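Local coordinates for DUF1896 domain-containing protein (Porphyromonas gingivalis, PDB 2APL) that is of unknown function but folds as a mostly helical, strand-free single chain of the DUF1896 family, at residues F72-R84 with P93-N105. Sequence-based numbering, arbitrary orientation.
Sequences FSRYDTLVSVLER and PLPERLAPILLKN
The CA atoms of Leu78 and Ala99, and those of Val79 and Pro95, come nearest each other where helix 74-84 meets helix 94-103, the two running in roughly opposed directions at 135°, with axes 8.7 Å apart at closest approach. Ala99 is the small residue at the middle of the contact: its CB takes Val79 CG2 at 3.6 Å, with Leu78 CB and the Tyr75 ring also packed against it. Tyr75 reaches over because CG is anti to the backbone N (chi1 169°), which swings the ring across to helix 94-103. There Pro100 CD lies in the ring plane at its edge, 4.0 Å from Tyr75 CE1, while Val79 CG2, from the ring's own helix, sits above one face, offset toward the rim.

Farther along, Leu82 is a knob in the hole formed by Pro95, Leu98, Ala99 and Leu102; its CB rests on the Pro95 ring, while CD1 reaches Leu98 and meets Leu102 CD1 at 4.0 Å. Next to it the Glu83 CG methylene crosses the Pro95 ring, 3.8 Å from Pro95 CG. At the other end Leu103 sends CD1 against Arg74 CB (3.5 Å) and over the centre of one guanidinium face, the bend of the arginine at chi3 folding that group back across the methyl. Helix 106-112 closes over this side, with Phe112 touching Arg74 and Leu78, and Ile108 touching Leu78 and Leu102.

Ser73 caps helix 74-84: its OG accepts from Asp76 N in a nearly straight bond (172°). Helix 94-103 kinks where Pro100 has no N-H to give to Glu96 O and Ile101 N makes only a weak bond to Leu98 O. Across the pair the attraction is almost wholly apolar, so the crossed pair of consecutive helices is held by shape and by burial of leucine, valine and proline carbon, the alanine methyl and the tyrosine ring, with the charged ends of Glu83 and Glu96 left at its margin.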
ATOM      1  N   PHE A  72       0.919  -3.312  -4.335  1.00 32.94           N
ATOM      2  CA  PHE A  72      -0.301  -3.933  -3.832  1.00 35.45           C
ATOM      3  C   PHE A  72      -0.531  -3.569  -2.360  1.00 34.86           C
ATOM      4  O   PHE A  72       0.374  -3.702  -1.506  1.00 34.15           O
ATOM      5  CB  PHE A  72      -0.381  -5.470  -4.052  1.00 34.71           C
ATOM      6  CG  PHE A  72      -1.714  -6.066  -3.607  1.00 37.25           C
ATOM      7  CD1 PHE A  72      -2.795  -6.127  -4.500  1.00 35.84           C
ATOM      8  CD2 PHE A  72      -1.901  -6.441  -2.291  1.00 32.99           C
ATOM      9  CE1 PHE A  72      -4.041  -6.608  -4.076  1.00 40.22           C
ATOM     10  CE2 PHE A  72      -3.132  -6.900  -1.835  1.00 36.95           C
ATOM     11  CZ  PHE A  72      -4.206  -7.020  -2.733  1.00 37.31           C
ATOM     12  N   SER A  73      -1.740  -3.084  -2.100  1.00 34.16           N
ATOM     13  CA  SER A  73      -2.087  -2.570  -0.793  1.00 34.39           C
ATOM     14  C   SER A  73      -3.280  -3.367  -0.260  1.00 34.17           C
ATOM     15  O   SER A  73      -4.408  -3.282  -0.812  1.00 34.74           O
ATOM     16  CB  SER A  73      -2.422  -1.084  -0.882  1.00 32.95           C
ATOM     17  OG  SER A  73      -2.986  -0.621   0.341  1.00 36.06           O
ATOM     18  N   ARG A  74      -3.041  -4.105   0.818  1.00 33.58           N
ATOM     19  CA  ARG A  74      -4.167  -4.749   1.573  1.00 36.21           C
ATOM     20  C   ARG A  74      -5.186  -3.730   2.065  1.00 35.65           C
ATOM     21  O   ARG A  74      -6.370  -3.955   1.921  1.00 36.47           O
ATOM     22  CB  ARG A  74      -3.646  -5.608   2.719  1.00 35.44           C
ATOM     23  CG  ARG A  74      -2.749  -6.762   2.177  1.00 36.48           C
ATOM     24  CD  ARG A  74      -2.177  -7.620   3.301  1.00 42.10           C
ATOM     25  NE  ARG A  74      -1.381  -6.778   4.201  1.00 45.87           N
ATOM     26  CZ  ARG A  74      -1.049  -7.096   5.457  1.00 49.77           C
ATOM     27  NH1 ARG A  74      -1.410  -8.284   5.997  1.00 51.15           N
ATOM     28  NH2 ARG A  74      -0.359  -6.222   6.177  1.00 50.18           N
ATOM     29  N   TYR A  75      -4.702  -2.614   2.628  1.00 35.88           N
ATOM     30  CA  TYR A  75      -5.578  -1.529   3.066  1.00 35.45           C
ATOM     31  C   TYR A  75      -6.503  -1.050   1.962  1.00 35.03           C
ATOM     32  O   TYR A  75      -7.724  -1.049   2.159  1.00 35.80           O
ATOM     33  CB  TYR A  75      -4.788  -0.383   3.659  1.00 34.54           C
ATOM     34  CG  TYR A  75      -5.615   0.869   3.896  1.00 35.80           C
ATOM     35  CD1 TYR A  75      -6.350   1.023   5.079  1.00 34.13           C
ATOM     36  CD2 TYR A  75      -5.702   1.881   2.916  1.00 33.65           C
ATOM     37  CE1 TYR A  75      -7.164   2.166   5.291  1.00 33.36           C
ATOM     38  CE2 TYR A  75      -6.485   3.045   3.129  1.00 33.15           C
ATOM     39  CZ  TYR A  75      -7.183   3.174   4.316  1.00 36.12           C
ATOM     40  OH  TYR A  75      -7.947   4.276   4.540  1.00 37.76           O
ATOM     41  N   ASP A  76      -5.938  -0.684   0.808  1.00 34.07           N
ATOM     42  CA  ASP A  76      -6.728  -0.251  -0.346  1.00 34.95           C
ATOM     43  C   ASP A  76      -7.735  -1.318  -0.805  1.00 34.81           C
ATOM     44  O   ASP A  76      -8.854  -0.990  -1.217  1.00 34.89           O
ATOM     45  CB  ASP A  76      -5.808   0.122  -1.540  1.00 34.45           C
ATOM     46  CG  ASP A  76      -5.084   1.487  -1.364  1.00 36.73           C
ATOM     47  OD1 ASP A  76      -5.336   2.213  -0.367  1.00 34.87           O
ATOM     48  OD2 ASP A  76      -4.237   1.830  -2.247  1.00 38.79           O
ATOM     49  N   THR A  77      -7.323  -2.589  -0.783  1.00 34.90           N
ATOM     50  CA  THR A  77      -8.177  -3.692  -1.227  1.00 34.64           C
ATOM     51  C   THR A  77      -9.435  -3.822  -0.299  1.00 35.58           C
ATOM     52  O   THR A  77     -10.586  -3.966  -0.776  1.00 33.83           O
ATOM     53  CB  THR A  77      -7.385  -5.025  -1.253  1.00 34.80           C
ATOM     54  OG1 THR A  77      -6.332  -4.914  -2.189  1.00 37.96           O
ATOM     55  CG2 THR A  77      -8.285  -6.225  -1.709  1.00 33.77           C
ATOM     56  N   LEU A  78      -9.206  -3.710   1.011  1.00 34.72           N
ATOM     57  CA  LEU A  78     -10.322  -3.772   1.984  1.00 35.88           C
ATOM     58  C   LEU A  78     -11.266  -2.585   1.804  1.00 36.26           C
ATOM     59  O   LEU A  78     -12.489  -2.762   1.810  1.00 37.63           O
ATOM     60  CB  LEU A  78      -9.771  -3.805   3.419  1.00 35.49           C
ATOM     61  CG  LEU A  78      -9.082  -5.125   3.758  1.00 34.51           C
ATOM     62  CD1 LEU A  78      -8.274  -4.953   5.033  1.00 34.88           C
ATOM     63  CD2 LEU A  78     -10.100  -6.270   3.916  1.00 35.42           C
ATOM     64  N   VAL A  79     -10.691  -1.397   1.615  1.00 35.91           N
ATOM     65  CA  VAL A  79     -11.499  -0.168   1.421  1.00 36.33           C
ATOM     66  C   VAL A  79     -12.399  -0.327   0.198  1.00 36.92           C
ATOM     67  O   VAL A  79     -13.576  -0.032   0.244  1.00 37.06           O
ATOM     68  CB  VAL A  79     -10.594   1.103   1.315  1.00 36.43           C
ATOM     69  CG1 VAL A  79     -11.344   2.264   0.749  1.00 35.99           C
ATOM     70  CG2 VAL A  79     -10.033   1.466   2.680  1.00 34.61           C
ATOM     71  N   SER A  80     -11.823  -0.813  -0.897  1.00 38.42           N
ATOM     72  CA  SER A  80     -12.559  -1.039  -2.146  1.00 38.75           C
ATOM     73  C   SER A  80     -13.666  -2.110  -2.012  1.00 38.08           C
ATOM     74  O   SER A  80     -14.809  -1.911  -2.463  1.00 37.25           O
ATOM     75  CB  SER A  80     -11.567  -1.410  -3.267  1.00 39.70           C
ATOM     76  OG  SER A  80     -12.254  -1.818  -4.445  1.00 43.64           O
ATOM     77  N   VAL A  81     -13.333  -3.235  -1.398  1.00 37.30           N
ATOM     78  CA  VAL A  81     -14.333  -4.257  -1.119  1.00 37.33           C
ATOM     79  C   VAL A  81     -15.487  -3.649  -0.352  1.00 37.75           C
ATOM     80  O   VAL A  81     -16.653  -3.849  -0.727  1.00 38.11           O
ATOM     81  CB  VAL A  81     -13.782  -5.496  -0.393  1.00 36.62           C
ATOM     82  CG1 VAL A  81     -14.953  -6.388   0.170  1.00 36.17           C
ATOM     83  CG2 VAL A  81     -12.969  -6.296  -1.326  1.00 39.04           C
ATOM     84  N   LEU A  82     -15.171  -2.929   0.719  1.00 37.90           N
ATOM     85  CA  LEU A  82     -16.204  -2.262   1.568  1.00 37.70           C
ATOM     86  C   LEU A  82     -17.037  -1.213   0.850  1.00 38.29           C
ATOM     87  O   LEU A  82     -18.275  -1.155   1.064  1.00 38.49           O
ATOM     88  CB  LEU A  82     -15.602  -1.694   2.880  1.00 37.53           C
ATOM     89  CG  LEU A  82     -14.978  -2.702   3.900  1.00 37.56           C
ATOM     90  CD1 LEU A  82     -14.058  -1.920   4.839  1.00 39.18           C
ATOM     91  CD2 LEU A  82     -16.044  -3.491   4.674  1.00 39.99           C
ATOM     92  N   GLU A  83     -16.396  -0.416  -0.020  1.00 38.19           N
ATOM     93  CA  GLU A  83     -17.108   0.567  -0.837  1.00 38.65           C
ATOM     94  C   GLU A  83     -17.933  -0.064  -1.949  1.00 39.38           C
ATOM     95  O   GLU A  83     -19.047   0.393  -2.232  1.00 39.34           O
ATOM     96  CB  GLU A  83     -16.135   1.580  -1.447  1.00 39.14           C
ATOM     97  CG  GLU A  83     -15.289   2.325  -0.425  1.00 39.31           C
ATOM     98  CD  GLU A  83     -14.441   3.412  -1.020  1.00 39.94           C
ATOM     99  OE1 GLU A  83     -14.300   4.444  -0.333  1.00 44.27           O
ATOM    100  OE2 GLU A  83     -13.940   3.252  -2.159  1.00 41.67           O
ATOM    101  N   ARG A  84     -17.414  -1.106  -2.598  1.00 40.05           N
ATOM    102  CA  ARG A  84     -18.112  -1.683  -3.757  1.00 41.00           C
ATOM    103  C   ARG A  84     -19.223  -2.643  -3.379  1.00 40.18           C
ATOM    104  O   ARG A  84     -20.244  -2.729  -4.070  1.00 39.50           O
ATOM    105  CB  ARG A  84     -17.134  -2.390  -4.692  1.00 42.08           C
ATOM    106  CG  ARG A  84     -16.290  -1.473  -5.597  1.00 45.95           C
ATOM    107  CD  ARG A  84     -15.277  -2.348  -6.313  1.00 53.54           C
ATOM    108  NE  ARG A  84     -14.688  -1.729  -7.495  1.00 61.83           N
ATOM    109  CZ  ARG A  84     -13.637  -2.218  -8.157  1.00 64.42           C
ATOM    110  NH1 ARG A  84     -13.049  -3.351  -7.748  1.00 64.95           N
ATOM    111  NH2 ARG A  84     -13.168  -1.571  -9.229  1.00 64.40           N
ATOM    112  N   PRO A  93     -18.242   7.306   6.353  1.00 47.21           N
ATOM    113  CA  PRO A  93     -16.813   7.021   6.332  1.00 47.23           C
ATOM    114  C   PRO A  93     -16.382   5.632   6.839  1.00 47.18           C
ATOM    115  O   PRO A  93     -15.173   5.434   7.016  1.00 46.86           O
ATOM    116  CB  PRO A  93     -16.226   8.121   7.251  1.00 47.50           C
ATOM    117  CG  PRO A  93     -17.422   8.907   7.777  1.00 48.50           C
ATOM    118  CD  PRO A  93     -18.590   7.998   7.600  1.00 47.87           C
ATOM    119  N   LEU A  94     -17.319   4.696   7.054  1.00 46.68           N
ATOM    120  CA  LEU A  94     -16.951   3.343   7.556  1.00 47.62           C
ATOM    121  C   LEU A  94     -15.845   2.549   6.814  1.00 46.58           C
ATOM    122  O   LEU A  94     -15.050   1.882   7.462  1.00 46.79           O
ATOM    123  CB  LEU A  94     -18.170   2.433   7.791  1.00 47.80           C
ATOM    124  CG  LEU A  94     -19.078   2.801   8.975  1.00 50.44           C
ATOM    125  CD1 LEU A  94     -20.351   2.010   8.896  1.00 50.87           C
ATOM    126  CD2 LEU A  94     -18.422   2.593  10.331  1.00 52.65           C
ATOM    127  N   PRO A  95     -15.827   2.544   5.469  1.00 45.91           N
ATOM    128  CA  PRO A  95     -14.692   1.823   4.858  1.00 44.69           C
ATOM    129  C   PRO A  95     -13.290   2.257   5.355  1.00 44.87           C
ATOM    130  O   PRO A  95     -12.464   1.384   5.712  1.00 43.17           O
ATOM    131  CB  PRO A  95     -14.870   2.098   3.368  1.00 44.58           C
ATOM    132  CG  PRO A  95     -16.401   2.264   3.220  1.00 45.65           C
ATOM    133  CD  PRO A  95     -16.791   3.022   4.458  1.00 45.51           C
ATOM    134  N   GLU A  96     -13.032   3.575   5.382  1.00 44.51           N
ATOM    135  CA  GLU A  96     -11.770   4.108   5.873  1.00 46.03           C
ATOM    136  C   GLU A  96     -11.541   3.834   7.373  1.00 44.80           C
ATOM    137  O   GLU A  96     -10.409   3.654   7.784  1.00 45.05           O
ATOM    138  CB  GLU A  96     -11.601   5.603   5.569  1.00 45.73           C
ATOM    139  CG  GLU A  96     -12.489   6.182   4.484  1.00 49.26           C
ATOM    140  CD  GLU A  96     -12.660   7.701   4.638  1.00 49.88           C
ATOM    141  OE1 GLU A  96     -13.805   8.199   4.846  1.00 51.67           O
ATOM    142  OE2 GLU A  96     -11.626   8.410   4.578  1.00 55.66           O
ATOM    143  N   ARG A  97     -12.597   3.801   8.186  1.00 44.20           N
ATOM    144  CA  ARG A  97     -12.422   3.482   9.604  1.00 44.08           C
ATOM    145  C   ARG A  97     -12.290   1.993   9.946  1.00 42.50           C
ATOM    146  O   ARG A  97     -11.537   1.616  10.845  1.00 42.11           O
ATOM    147  CB  ARG A  97     -13.460   4.185  10.481  1.00 44.62           C
ATOM    148  CG  ARG A  97     -12.973   5.598  10.789  1.00 50.33           C
ATOM    149  CD  ARG A  97     -13.742   6.320  11.898  1.00 58.49           C
ATOM    150  NE  ARG A  97     -15.066   6.741  11.459  1.00 61.15           N
ATOM    151  CZ  ARG A  97     -15.715   7.794  11.938  1.00 64.40           C
ATOM    152  NH1 ARG A  97     -15.151   8.567  12.865  1.00 65.94           N
ATOM    153  NH2 ARG A  97     -16.931   8.084  11.481  1.00 64.62           N
ATOM    154  N   LEU A  98     -12.990   1.148   9.217  1.00 41.08           N
ATOM    155  CA  LEU A  98     -12.918  -0.274   9.467  1.00 41.27           C
ATOM    156  C   LEU A  98     -11.737  -0.996   8.838  1.00 40.06           C
ATOM    157  O   LEU A  98     -11.321  -2.027   9.357  1.00 39.44           O
ATOM    158  CB  LEU A  98     -14.204  -0.966   8.988  1.00 42.49           C
ATOM    159  CG  LEU A  98     -15.314  -1.113  10.032  1.00 46.66           C
ATOM    160  CD1 LEU A  98     -16.581  -1.519   9.315  1.00 46.80           C
ATOM    161  CD2 LEU A  98     -14.887  -2.193  11.049  1.00 49.79           C
ATOM    162  N   ALA A  99     -11.252  -0.521   7.694  1.00 38.17           N
ATOM    163  CA  ALA A  99     -10.218  -1.246   6.966  1.00 37.63           C
ATOM    164  C   ALA A  99      -8.975  -1.530   7.841  1.00 38.07           C
ATOM    165  O   ALA A  99      -8.491  -2.642   7.832  1.00 38.31           O
ATOM    166  CB  ALA A  99      -9.815  -0.474   5.685  1.00 37.61           C
ATOM    167  N   PRO A 100      -8.449  -0.510   8.583  1.00 37.39           N
ATOM    168  CA  PRO A 100      -7.278  -0.779   9.453  1.00 37.49           C
ATOM    169  C   PRO A 100      -7.536  -1.834  10.531  1.00 37.08           C
ATOM    170  O   PRO A 100      -6.630  -2.578  10.872  1.00 36.74           O
ATOM    171  CB  PRO A 100      -6.980   0.587  10.130  1.00 37.20           C
ATOM    172  CG  PRO A 100      -7.694   1.587   9.311  1.00 38.36           C
ATOM    173  CD  PRO A 100      -8.871   0.902   8.654  1.00 36.01           C
ATOM    174  N   ILE A 101      -8.762  -1.909  11.041  1.00 36.92           N
ATOM    175  CA  ILE A 101      -9.123  -2.895  12.067  1.00 36.94           C
ATOM    176  C   ILE A 101      -9.269  -4.280  11.479  1.00 36.38           C
ATOM    177  O   ILE A 101      -8.805  -5.262  12.069  1.00 36.15           O
ATOM    178  CB  ILE A 101     -10.468  -2.513  12.781  1.00 37.34           C
ATOM    179  CG1 ILE A 101     -10.349  -1.194  13.528  1.00 40.65           C
ATOM    180  CG2 ILE A 101     -10.826  -3.537  13.830  1.00 39.25           C
ATOM    181  CD1 ILE A 101      -9.911  -0.060  12.719  1.00 46.13           C
ATOM    182  N   LEU A 102      -9.933  -4.359  10.338  1.00 35.45           N
ATOM    183  CA  LEU A 102     -10.031  -5.613   9.570  1.00 36.62           C
ATOM    184  C   LEU A 102      -8.658  -6.136   9.190  1.00 36.98           C
ATOM    185  O   LEU A 102      -8.432  -7.351   9.214  1.00 36.91           O
ATOM    186  CB  LEU A 102     -10.873  -5.430   8.318  1.00 35.86           C
ATOM    187  CG  LEU A 102     -12.373  -5.313   8.554  1.00 38.86           C
ATOM    188  CD1 LEU A 102     -13.049  -4.882   7.296  1.00 41.01           C
ATOM    189  CD2 LEU A 102     -12.943  -6.706   9.050  1.00 39.01           C
ATOM    190  N   LEU A 103      -7.728  -5.222   8.850  1.00 36.89           N
ATOM    191  CA  LEU A 103      -6.341  -5.627   8.548  1.00 38.62           C
ATOM    192  C   LEU A 103      -5.668  -6.381   9.716  1.00 37.89           C
ATOM    193  O   LEU A 103      -4.826  -7.244   9.484  1.00 37.48           O
ATOM    194  CB  LEU A 103      -5.487  -4.422   8.098  1.00 37.89           C
ATOM    195  CG  LEU A 103      -4.293  -4.734   7.192  1.00 40.22           C
ATOM    196  CD1 LEU A 103      -4.624  -5.731   6.099  1.00 42.65           C
ATOM    197  CD2 LEU A 103      -3.720  -3.363   6.617  1.00 40.71           C
ATOM    198  N   LYS A 104      -6.124  -6.131  10.948  1.00 36.50           N
ATOM    199  CA  LYS A 104      -5.646  -6.844  12.117  1.00 37.80           C
ATOM    200  C   LYS A 104      -6.494  -8.064  12.513  1.00 36.73           C
ATOM    201  O   LYS A 104      -6.183  -8.742  13.469  1.00 35.65           O
ATOM    202  CB  LYS A 104      -5.566  -5.879  13.305  1.00 38.38           C
ATOM    203  CG  LYS A 104      -4.591  -4.692  13.096  1.00 41.27           C
ATOM    204  CD  LYS A 104      -4.937  -3.524  14.078  1.00 43.83           C
ATOM    205  CE  LYS A 104      -5.345  -3.999  15.530  1.00 53.38           C
ATOM    206  NZ  LYS A 104      -6.821  -4.009  15.947  1.00 56.82           N
ATOM    207  N   ASN A 105      -7.553  -8.355  11.755  1.00 35.88           N
ATOM    208  CA  ASN A 105      -8.467  -9.412  12.107  1.00 36.08           C
ATOM    209  C   ASN A 105      -7.878 -10.738  11.625  1.00 35.02           C
ATOM    210  O   ASN A 105      -7.411 -10.841  10.447  1.00 33.71           O
ATOM    211  CB  ASN A 105      -9.822  -9.097  11.443  1.00 36.56           C
ATOM    212  CG  ASN A 105     -10.805 -10.209  11.582  1.00 37.20           C
ATOM    213  OD1 ASN A 105     -10.838 -11.111  10.756  1.00 37.24           O
ATOM    214  ND2 ASN A 105     -11.612 -10.165  12.632  1.00 34.72           N
TER